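Malonyl coenzyme A-acyl carrier protein transacylase (Helicobacter pylori, PDB 2H1Y) probably catalyses transfer of the malonyl group from malonyl-CoA to holo-acyl carrier protein, releasing CoA and forming malonyl-ACP. Local coordinates at residues A[64-69]-A[73-78]; A[279-284]-A[314-319]; A[183-188]-A[200-205]. All coordinates share one frame; numbering follows the deposited sequence.

Interaction 1: A[64-69]-A[73-78]; sequences ELLKES and QPAIYL
Leu66 meets Ala75, and Ser69 meets Gln73, where the loop before helix 69-90 folds back against that helix's first turns, in the buried interior of the acyltransferase domain. A type I turn from Leu65 to Glu68, closed by Glu68 N to Leu65 O at 2.8 Å, reverses the chain, and its last residue, Glu68, is also the N-cap of the helix. The Leu66 CB leaves to one side of the helix, but the end of the branch turns in: with chi1 at -162°, CD2 alone reaches across, to the methyl CB of Ala75 at 3.6 Å. Ala75 points its CB at the loop, a side chain of one carbon, consistent with the close approach. Helix 55-60 also packs here, Thr58 against Leu66 and Leu59 against Ala75.

The second pairing is a first-turn helical bond. Gln73 N donates to Ser69 O over 3.1 Å, nearly straight at 164° on the hydrogen. Pro74 has no N-H to give, and the helix kinks there. Gln73 then runs extended away from the turn, its carboxamide held at both ends, by Arg129 at OE1 and by Gln22 at NE2; Gln22 also bonds Ser69 OG. One glutamine thus joins the helix start to a neighbouring loop and to helix 119-137. With CG of Gln73 beside its own backbone N (chi1 -61°), the start of the side chain is swung back along the helix, and CG lies 3.2 Å from Ser69 O, the oxygen that the backbone N also grips.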
loop_
_atom_site.group_PDB
_atom_site.type_symbol
_atom_site.label_atom_id
_atom_site.label_comp_id
_atom_site.label_asym_id
_atom_site.label_seq_id
_atom_site.Cartn_x
_atom_site.Cartn_y
_atom_site.Cartn_z
ATOM N N GLU A 64 7.783 -0.178 19.561
ATOM C CA GLU A 64 7.693 1.302 19.506
ATOM C C GLU A 64 8.145 1.965 18.164
ATOM O O GLU A 64 7.660 3.045 17.814
ATOM C CB GLU A 64 8.436 1.944 20.707
ATOM C CG GLU A 64 7.845 3.249 21.239
ATOM C CD GLU A 64 6.508 3.041 21.956
ATOM O OE1 GLU A 64 5.456 3.204 21.299
ATOM O OE2 GLU A 64 6.509 2.699 23.167
ATOM N N LEU A 65 9.064 1.328 17.431
ATOM C CA LEU A 65 9.626 1.894 16.183
ATOM C C LEU A 65 8.759 1.594 14.945
ATOM O O LEU A 65 8.487 2.481 14.118
ATOM C CB LEU A 65 11.054 1.373 15.968
ATOM C CG LEU A 65 12.029 2.214 15.148
ATOM C CD1 LEU A 65 12.249 3.575 15.777
ATOM C CD2 LEU A 65 13.349 1.500 15.001
ATOM N N LEU A 66 8.329 0.338 14.841
ATOM C CA LEU A 66 7.406 -0.123 13.803
ATOM C C LEU A 66 6.134 0.726 13.713
ATOM O O LEU A 66 5.375 0.626 12.746
ATOM C CB LEU A 66 7.053 -1.595 14.057
ATOM C CG LEU A 66 6.440 -2.548 13.015
ATOM C CD1 LEU A 66 4.936 -2.654 13.174
ATOM C CD2 LEU A 66 6.846 -2.210 11.570
ATOM N N LYS A 67 5.907 1.560 14.725
ATOM C CA LYS A 67 4.771 2.482 14.739
ATOM C C LYS A 67 4.984 3.695 13.848
ATOM O O LYS A 67 4.018 4.322 13.429
ATOM C CB LYS A 67 4.474 2.936 16.167
ATOM C CG LYS A 67 3.488 2.026 16.875
ATOM C CD LYS A 67 3.653 2.077 18.395
ATOM C CE LYS A 67 2.996 0.862 19.064
ATOM N NZ LYS A 67 1.656 0.532 18.459
ATOM N N GLU A 68 6.242 4.029 13.571
ATOM C CA GLU A 68 6.554 5.179 12.738
ATOM C C GLU A 68 6.413 4.862 11.250
ATOM O O GLU A 68 6.879 3.821 10.791
ATOM C CB GLU A 68 7.960 5.730 13.047
ATOM C CG GLU A 68 8.113 6.465 14.396
ATOM C CD GLU A 68 6.802 7.083 14.908
ATOM O OE1 GLU A 68 5.986 6.343 15.510
ATOM O OE2 GLU A 68 6.588 8.299 14.712
ATOM N N SER A 69 5.757 5.768 10.517
ATOM C CA SER A 69 5.669 5.700 9.054
ATOM C C SER A 69 7.013 5.345 8.421
ATOM O O SER A 69 7.060 4.593 7.460
ATOM C CB SER A 69 5.152 7.020 8.457
ATOM O OG SER A 69 3.782 7.249 8.766
ATOM N N GLN A 73 6.375 1.674 6.500
ATOM C CA GLN A 73 6.420 1.616 5.045
ATOM C C GLN A 73 7.451 0.573 4.524
ATOM O O GLN A 73 7.085 -0.301 3.735
ATOM C CB GLN A 73 6.557 3.023 4.453
ATOM C CG GLN A 73 5.354 3.930 4.827
ATOM C CD GLN A 73 5.192 5.183 3.943
ATOM O OE1 GLN A 73 5.792 5.304 2.878
ATOM N NE2 GLN A 73 4.352 6.102 4.385
ATOM N N PRO A 74 8.713 0.611 4.998
ATOM C CA PRO A 74 9.637 -0.444 4.570
ATOM C C PRO A 74 9.392 -1.836 5.154
ATOM O O PRO A 74 9.838 -2.823 4.563
ATOM C CB PRO A 74 11.005 0.082 5.006
ATOM C CG PRO A 74 10.726 0.963 6.139
ATOM C CD PRO A 74 9.388 1.595 5.864
ATOM N N ALA A 75 8.684 -1.945 6.272
ATOM C CA ALA A 75 8.372 -3.271 6.816
ATOM C C ALA A 75 7.345 -3.965 5.925
ATOM O O ALA A 75 7.493 -5.150 5.575
ATOM C CB ALA A 75 7.846 -3.156 8.226
ATOM N N ILE A 76 6.303 -3.216 5.554
ATOM C CA ILE A 76 5.281 -3.736 4.651
ATOM C C ILE A 76 5.972 -4.106 3.335
ATOM O O ILE A 76 5.811 -5.225 2.836
ATOM C CB ILE A 76 4.119 -2.737 4.466
ATOM C CG1 ILE A 76 3.437 -2.480 5.806
ATOM C CG2 ILE A 76 3.114 -3.253 3.450
ATOM C CD1 ILE A 76 2.462 -1.336 5.814
ATOM N N TYR A 77 6.792 -3.201 2.793
ATOM C CA TYR A 77 7.516 -3.571 1.567
ATOM C C TYR A 77 8.264 -4.894 1.747
ATOM O O TYR A 77 8.253 -5.751 0.856
ATOM C CB TYR A 77 8.473 -2.477 1.086
ATOM C CG TYR A 77 9.423 -2.945 -0.027
ATOM C CD1 TYR A 77 8.960 -3.193 -1.333
ATOM C CD2 TYR A 77 10.780 -3.158 0.238
ATOM C CE1 TYR A 77 9.828 -3.632 -2.333
ATOM C CE2 TYR A 77 11.652 -3.589 -0.747
ATOM C CZ TYR A 77 11.181 -3.829 -2.025
ATOM O OH TYR A 77 12.088 -4.240 -2.986
ATOM N N LEU A 78 8.897 -5.055 2.904
ATOM C CA LEU A 78 9.736 -6.220 3.154
ATOM C C LEU A 78 8.974 -7.528 3.000
ATOM O O LEU A 78 9.376 -8.415 2.248
ATOM C CB LEU A 78 10.307 -6.132 4.551
ATOM C CG LEU A 78 11.718 -6.610 4.829
ATOM C CD1 LEU A 78 11.816 -6.763 6.338
ATOM C CD2 LEU A 78 12.089 -7.917 4.069
#

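Interaction 2: A[279-284]-A[314-319]; sequences IFFELG and IEFLEE
The parallel part of the central sheet in the acyltransferase fold has its inner strand 279-283 faced by the C-terminal helix 307-320, and Ile279 and Phe281 meet Phe316 and Leu317 in that layer. Strand and helix run roughly antiparallel, their short axes 11.5 Å apart with 149° between directions, a separation bridged wholly by side chains. Ile279 and Phe281, two residues apart on the strand, point to the same face of the sheet, whereas Phe280 and Glu282 turn to the other.

Ile279 CD1 lies over one face of the Phe316 ring. It sits 3.9 Å from the ring centroid and 24° off the normal, a CH-pi contact displaced toward the rim on the CE1 side. The CG2 branch of Ile279 sits past the rim, 3.7 Å from Phe316 CZ. Phe316 swings its ring away from the helix backbone (chi1 172°) toward the strand, so the two side chains come from opposite directions and the isoleucine methyl lands on a face.

Phe281 comes in differently, presenting its far end. CZ lies 3.9 Å from Phe316 CD2, which sits at the Phe281 ring edge and in its plane, and the same CZ is 3.9 Å from Leu317 CD2, so this carbon fits between two successive helix residues. Tyr320 stacks with Phe316, and Tyr15 of the adjoining strand meets Phe281. No hydrogen bond crosses the interface: helix and sheet are held here by dispersion and by the weak attraction of a methyl for an aromatic face.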
loop_
_atom_site.group_PDB
_atom_site.type_symbol
_atom_site.label_atom_id
_atom_site.label_comp_id
_atom_site.label_asym_id
_atom_site.label_seq_id
_atom_site.Cartn_x
_atom_site.Cartn_y
_atom_site.Cartn_z
ATOM N N ILE A 279 -8.560 -13.850 -10.703
ATOM C CA ILE A 279 -8.134 -14.013 -9.319
ATOM C C ILE A 279 -7.048 -13.013 -8.949
ATOM O O ILE A 279 -6.330 -12.523 -9.820
ATOM C CB ILE A 279 -7.638 -15.473 -9.075
ATOM C CG1 ILE A 279 -7.509 -15.766 -7.582
ATOM C CG2 ILE A 279 -6.345 -15.785 -9.883
ATOM C CD1 ILE A 279 -7.642 -17.249 -7.263
ATOM N N PHE A 280 -6.941 -12.726 -7.656
ATOM C CA PHE A 280 -6.001 -11.747 -7.149
ATOM C C PHE A 280 -5.089 -12.420 -6.143
ATOM O O PHE A 280 -5.543 -13.279 -5.389
ATOM C CB PHE A 280 -6.752 -10.617 -6.438
ATOM C CG PHE A 280 -7.486 -9.682 -7.361
ATOM C CD1 PHE A 280 -8.827 -9.895 -7.669
ATOM C CD2 PHE A 280 -6.840 -8.565 -7.912
ATOM C CE1 PHE A 280 -9.520 -9.013 -8.534
ATOM C CE2 PHE A 280 -7.517 -7.682 -8.769
ATOM C CZ PHE A 280 -8.862 -7.906 -9.077
ATOM N N PHE A 281 -3.809 -12.036 -6.120
ATOM C CA PHE A 281 -2.918 -12.452 -5.026
ATOM C C PHE A 281 -2.528 -11.245 -4.172
ATOM O O PHE A 281 -1.877 -10.321 -4.654
ATOM C CB PHE A 281 -1.651 -13.177 -5.525
ATOM C CG PHE A 281 -1.907 -14.398 -6.354
ATOM C CD1 PHE A 281 -1.149 -14.639 -7.482
ATOM C CD2 PHE A 281 -2.895 -15.307 -6.020
ATOM C CE1 PHE A 281 -1.357 -15.765 -8.267
ATOM C CE2 PHE A 281 -3.119 -16.447 -6.794
ATOM C CZ PHE A 281 -2.343 -16.677 -7.919
ATOM N N GLU A 282 -2.928 -11.228 -2.910
ATOM C CA GLU A 282 -2.453 -10.169 -2.027
ATOM C C GLU A 282 -1.080 -10.591 -1.522
ATOM O O GLU A 282 -0.992 -11.514 -0.705
ATOM C CB GLU A 282 -3.409 -9.911 -0.855
ATOM C CG GLU A 282 -3.085 -8.629 -0.101
ATOM C CD GLU A 282 -4.173 -8.158 0.854
ATOM O OE1 GLU A 282 -4.009 -7.068 1.433
ATOM O OE2 GLU A 282 -5.191 -8.853 1.035
ATOM N N LEU A 283 -0.020 -9.925 -2.006
ATOM C CA LEU A 283 1.354 -10.246 -1.594
ATOM C C LEU A 283 1.811 -9.425 -0.414
ATOM O O LEU A 283 1.904 -8.200 -0.496
ATOM C CB LEU A 283 2.349 -10.077 -2.735
ATOM C CG LEU A 283 2.037 -10.868 -3.990
ATOM C CD1 LEU A 283 3.108 -10.589 -5.005
ATOM C CD2 LEU A 283 1.936 -12.341 -3.679
ATOM N N GLY A 284 2.111 -10.106 0.685
ATOM C CA GLY A 284 2.540 -9.424 1.888
ATOM C C GLY A 284 1.652 -9.746 3.061
ATOM O O GLY A 284 0.826 -10.661 2.999
ATOM N N ILE A 314 0.572 -21.373 -4.534
ATOM C CA ILE A 314 1.252 -22.366 -5.370
ATOM C C ILE A 314 0.298 -23.435 -5.905
ATOM O O ILE A 314 0.357 -23.763 -7.080
ATOM C CB ILE A 314 2.410 -23.086 -4.634
ATOM C CG1 ILE A 314 3.447 -22.089 -4.125
ATOM C CG2 ILE A 314 3.080 -24.076 -5.561
ATOM C CD1 ILE A 314 4.450 -22.688 -3.115
ATOM N N GLU A 315 -0.568 -23.980 -5.050
ATOM C CA GLU A 315 -1.539 -25.006 -5.488
ATOM C C GLU A 315 -2.410 -24.462 -6.586
ATOM O O GLU A 315 -2.770 -25.181 -7.504
ATOM C CB GLU A 315 -2.465 -25.446 -4.357
ATOM C CG GLU A 315 -1.772 -26.007 -3.145
ATOM C CD GLU A 315 -2.758 -26.454 -2.065
ATOM O OE1 GLU A 315 -2.710 -25.890 -0.930
ATOM O OE2 GLU A 315 -3.574 -27.366 -2.369
ATOM N N PHE A 316 -2.773 -23.191 -6.482
ATOM C CA PHE A 316 -3.689 -22.634 -7.452
ATOM C C PHE A 316 -3.038 -22.604 -8.829
ATOM O O PHE A 316 -3.662 -22.983 -9.831
ATOM C CB PHE A 316 -4.163 -21.238 -7.062
ATOM C CG PHE A 316 -4.956 -20.581 -8.138
ATOM C CD1 PHE A 316 -6.326 -20.738 -8.198
ATOM C CD2 PHE A 316 -4.324 -19.858 -9.138
ATOM C CE1 PHE A 316 -7.056 -20.161 -9.217
ATOM C CE2 PHE A 316 -5.059 -19.281 -10.161
ATOM C CZ PHE A 316 -6.426 -19.437 -10.196
ATOM N N LEU A 317 -1.785 -22.146 -8.860
ATOM C CA LEU A 317 -1.010 -22.093 -10.090
ATOM C C LEU A 317 -0.772 -23.480 -10.684
ATOM O O LEU A 317 -0.892 -23.639 -11.889
ATOM C CB LEU A 317 0.321 -21.369 -9.871
ATOM C CG LEU A 317 0.355 -19.895 -9.445
ATOM C CD1 LEU A 317 1.794 -19.454 -9.306
ATOM C CD2 LEU A 317 -0.401 -18.970 -10.392
ATOM N N GLU A 318 -0.453 -24.475 -9.849
ATOM C CA GLU A 318 -0.270 -25.855 -10.328
ATOM C C GLU A 318 -1.531 -26.362 -11.020
ATOM O O GLU A 318 -1.458 -27.033 -12.050
ATOM C CB GLU A 318 0.098 -26.843 -9.204
ATOM C CG GLU A 318 1.340 -26.503 -8.385
ATOM C CD GLU A 318 2.650 -27.081 -8.940
ATOM O OE1 GLU A 318 2.777 -27.276 -10.179
ATOM O OE2 GLU A 318 3.569 -27.313 -8.106
ATOM N N GLU A 319 -2.689 -26.052 -10.452
ATOM C CA GLU A 319 -3.934 -26.492 -11.061
ATOM C C GLU A 319 -4.422 -25.649 -12.239
ATOM O O GLU A 319 -4.701 -26.198 -13.312
ATOM C CB GLU A 319 -5.031 -26.626 -10.021
ATOM C CG GLU A 319 -6.214 -27.396 -10.550
ATOM C CD GLU A 319 -7.272 -27.591 -9.500
ATOM O OE1 GLU A 319 -6.933 -27.425 -8.301
ATOM O OE2 GLU A 319 -8.430 -27.904 -9.884
#

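Interaction 3: A[183-188]-A[200-205]; sequences DDLKAL and VVFLEM
The end of helix 182-185 and the edge strand 199-202 come nearest at Lys186 and Phe202, 8.5 Å between CA atoms, within the small ferredoxin-like subdomain of the acyltransferase fold. There the four-stranded antiparallel sheet carries helices on one face, and strand 199-202 is an outermost strand beside 142-148. Lys186 is the first residue to leave helical geometry, and its CA is among the atoms the ring touches.

On the strand side Phe202 makes every contact. Its CB points at the helix, and its first torsion (chi1 -81°) carries the ring forward like a blade, far end first. The edge, not a face, meets the chain: CZ comes to 3.5 Å from Lys186 CA, which lies near the ring plane, and the Lys186 N lies in that plane too. The lysine side chain crosses the phenylalanine at about a right angle. Its CG, anti to the backbone N (chi1 -154°), keeps the first methylenes close to the ring, with CG 3.7 Å from CZ, before the rest of the chain leads away toward solvent.

Leu185 completes the contact from the neighbouring position, approaching the ring obliquely. Met145 of strand 142-148 touches both Leu185 and Phe202, linking this contact to the neighbouring strand. Lys182 gives the ring a cation-pi contact; Lys186 offers only its backbone and first methylenes. On the leucine the nearest atom is CB, 4.0 Å from Phe202 CE1, and the CD1 branch stands a little farther, 4.2 Å from the same carbon.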
loop_
_atom_site.group_PDB
_atom_site.type_symbol
_atom_site.label_atom_id
_atom_site.label_comp_id
_atom_site.label_asym_id
_atom_site.label_seq_id
_atom_site.Cartn_x
_atom_site.Cartn_y
_atom_site.Cartn_z
ATOM N N ASP A 183 -8.451 18.470 14.850
ATOM C CA ASP A 183 -9.653 19.105 15.388
ATOM C C ASP A 183 -10.671 19.357 14.298
ATOM O O ASP A 183 -11.869 19.189 14.526
ATOM C CB ASP A 183 -9.331 20.415 16.116
ATOM C CG ASP A 183 -8.308 20.240 17.233
ATOM O OD1 ASP A 183 -7.519 21.186 17.430
ATOM O OD2 ASP A 183 -8.277 19.181 17.914
ATOM N N ASP A 184 -10.193 19.745 13.118
ATOM C CA ASP A 184 -11.060 20.028 11.977
ATOM C C ASP A 184 -11.816 18.788 11.492
ATOM O O ASP A 184 -12.930 18.907 10.991
ATOM C CB ASP A 184 -10.251 20.645 10.832
ATOM C CG ASP A 184 -9.891 22.101 11.079
ATOM O OD1 ASP A 184 -10.782 22.960 10.905
ATOM O OD2 ASP A 184 -8.724 22.393 11.417
ATOM N N LEU A 185 -11.207 17.610 11.644
ATOM C CA LEU A 185 -11.850 16.322 11.345
ATOM C C LEU A 185 -12.759 15.903 12.500
ATOM O O LEU A 185 -13.955 15.591 12.331
ATOM C CB LEU A 185 -10.788 15.231 11.152
ATOM C CG LEU A 185 -9.852 15.246 9.947
ATOM C CD1 LEU A 185 -8.670 14.321 10.193
ATOM C CD2 LEU A 185 -10.605 14.844 8.692
ATOM N N LYS A 186 -12.137 15.896 13.675
ATOM C CA LYS A 186 -12.727 15.567 14.960
ATOM C C LYS A 186 -13.844 16.550 15.311
ATOM O O LYS A 186 -14.148 16.733 16.487
ATOM C CB LYS A 186 -11.593 15.669 15.998
ATOM C CG LYS A 186 -11.688 14.849 17.283
ATOM C CD LYS A 186 -10.437 15.124 18.162
ATOM C CE LYS A 186 -10.607 14.634 19.607
ATOM N NZ LYS A 186 -11.599 15.443 20.400
ATOM N N ALA A 187 -14.438 17.187 14.301
ATOM C CA ALA A 187 -15.423 18.254 14.497
ATOM C C ALA A 187 -16.513 18.191 13.445
ATOM O O ALA A 187 -17.511 18.901 13.530
ATOM C CB ALA A 187 -14.752 19.624 14.466
ATOM N N LEU A 188 -16.285 17.358 12.438
ATOM C CA LEU A 188 -17.260 17.034 11.412
ATOM C C LEU A 188 -18.219 15.931 11.884
ATOM O O LEU A 188 -19.197 15.633 11.192
ATOM C CB LEU A 188 -16.517 16.529 10.177
ATOM C CG LEU A 188 -16.203 17.311 8.900
ATOM C CD1 LEU A 188 -15.967 18.792 9.113
ATOM C CD2 LEU A 188 -14.985 16.641 8.270
ATOM N N VAL A 200 -16.971 6.133 12.781
ATOM C CA VAL A 200 -15.897 7.088 12.492
ATOM C C VAL A 200 -14.644 6.851 13.359
ATOM O O VAL A 200 -14.571 7.282 14.511
ATOM C CB VAL A 200 -16.371 8.569 12.570
ATOM C CG1 VAL A 200 -15.264 9.496 12.175
ATOM C CG2 VAL A 200 -17.542 8.823 11.666
ATOM N N VAL A 201 -13.656 6.172 12.779
ATOM C CA VAL A 201 -12.414 5.804 13.468
ATOM C C VAL A 201 -11.258 6.687 13.001
ATOM O O VAL A 201 -11.038 6.844 11.798
ATOM C CB VAL A 201 -12.024 4.322 13.167
ATOM C CG1 VAL A 201 -10.667 3.956 13.798
ATOM C CG2 VAL A 201 -13.117 3.362 13.616
ATOM N N PHE A 202 -10.519 7.249 13.949
ATOM C CA PHE A 202 -9.256 7.915 13.646
ATOM C C PHE A 202 -8.114 6.919 13.500
ATOM O O PHE A 202 -7.895 6.091 14.377
ATOM C CB PHE A 202 -8.897 8.909 14.749
ATOM C CG PHE A 202 -9.610 10.204 14.634
ATOM C CD1 PHE A 202 -9.039 11.257 13.924
ATOM C CD2 PHE A 202 -10.862 10.374 15.221
ATOM C CE1 PHE A 202 -9.698 12.458 13.803
ATOM C CE2 PHE A 202 -11.542 11.577 15.101
ATOM C CZ PHE A 202 -10.958 12.624 14.394
ATOM N N LEU A 203 -7.372 7.008 12.405
ATOM C CA LEU A 203 -6.177 6.190 12.245
ATOM C C LEU A 203 -5.092 6.671 13.202
ATOM O O LEU A 203 -5.156 7.771 13.730
ATOM C CB LEU A 203 -5.706 6.176 10.784
ATOM C CG LEU A 203 -6.063 4.947 9.929
ATOM C CD1 LEU A 203 -7.493 4.456 10.123
ATOM C CD2 LEU A 203 -5.783 5.166 8.459
ATOM N N GLU A 204 -4.108 5.823 13.442
ATOM C CA GLU A 204 -3.107 6.076 14.465
ATOM C C GLU A 204 -1.818 6.555 13.814
ATOM O O GLU A 204 -0.995 5.745 13.360
ATOM C CB GLU A 204 -2.873 4.787 15.262
ATOM C CG GLU A 204 -2.079 4.948 16.551
ATOM C CD GLU A 204 -2.425 3.869 17.561
ATOM O OE1 GLU A 204 -1.494 3.189 18.065
ATOM O OE2 GLU A 204 -3.640 3.699 17.830
ATOM N N MET A 205 -1.663 7.875 13.759
ATOM C CA MET A 205 -0.553 8.533 13.066
ATOM C C MET A 205 -0.783 10.044 13.074
ATOM O O MET A 205 -1.931 10.510 12.998
ATOM C CB MET A 205 -0.435 8.036 11.617
ATOM C CG MET A 205 -1.759 8.089 10.830
ATOM S SD MET A 205 -1.770 7.093 9.329
ATOM C CE MET A 205 -2.018 5.433 9.991
#

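In the fold
Interaction 1 lies between the other two. Its centre is about 22 Å from that of interaction 3, and they touch lightly where Lys67 NZ comes to 4.1 Å from Glu204 OE1; Gln22, bonded to Ser69 and Gln73, also meets Met205. Interaction 2 is centred about 25 Å from interaction 1, nearest atoms about 5 Å apart, and helix 69-90 spans the gap: its Ser80 OG bonds Leu283 O. Interactions 2 and 3 lie on opposite sides of the chain's centre, 37 Å between centres. Gln73 also touches Leu105, a residue of the GHSLG sequence at the strand-to-helix turn, where this family usually keeps its nucleophilic serine, so interaction 1 probably borders the active site.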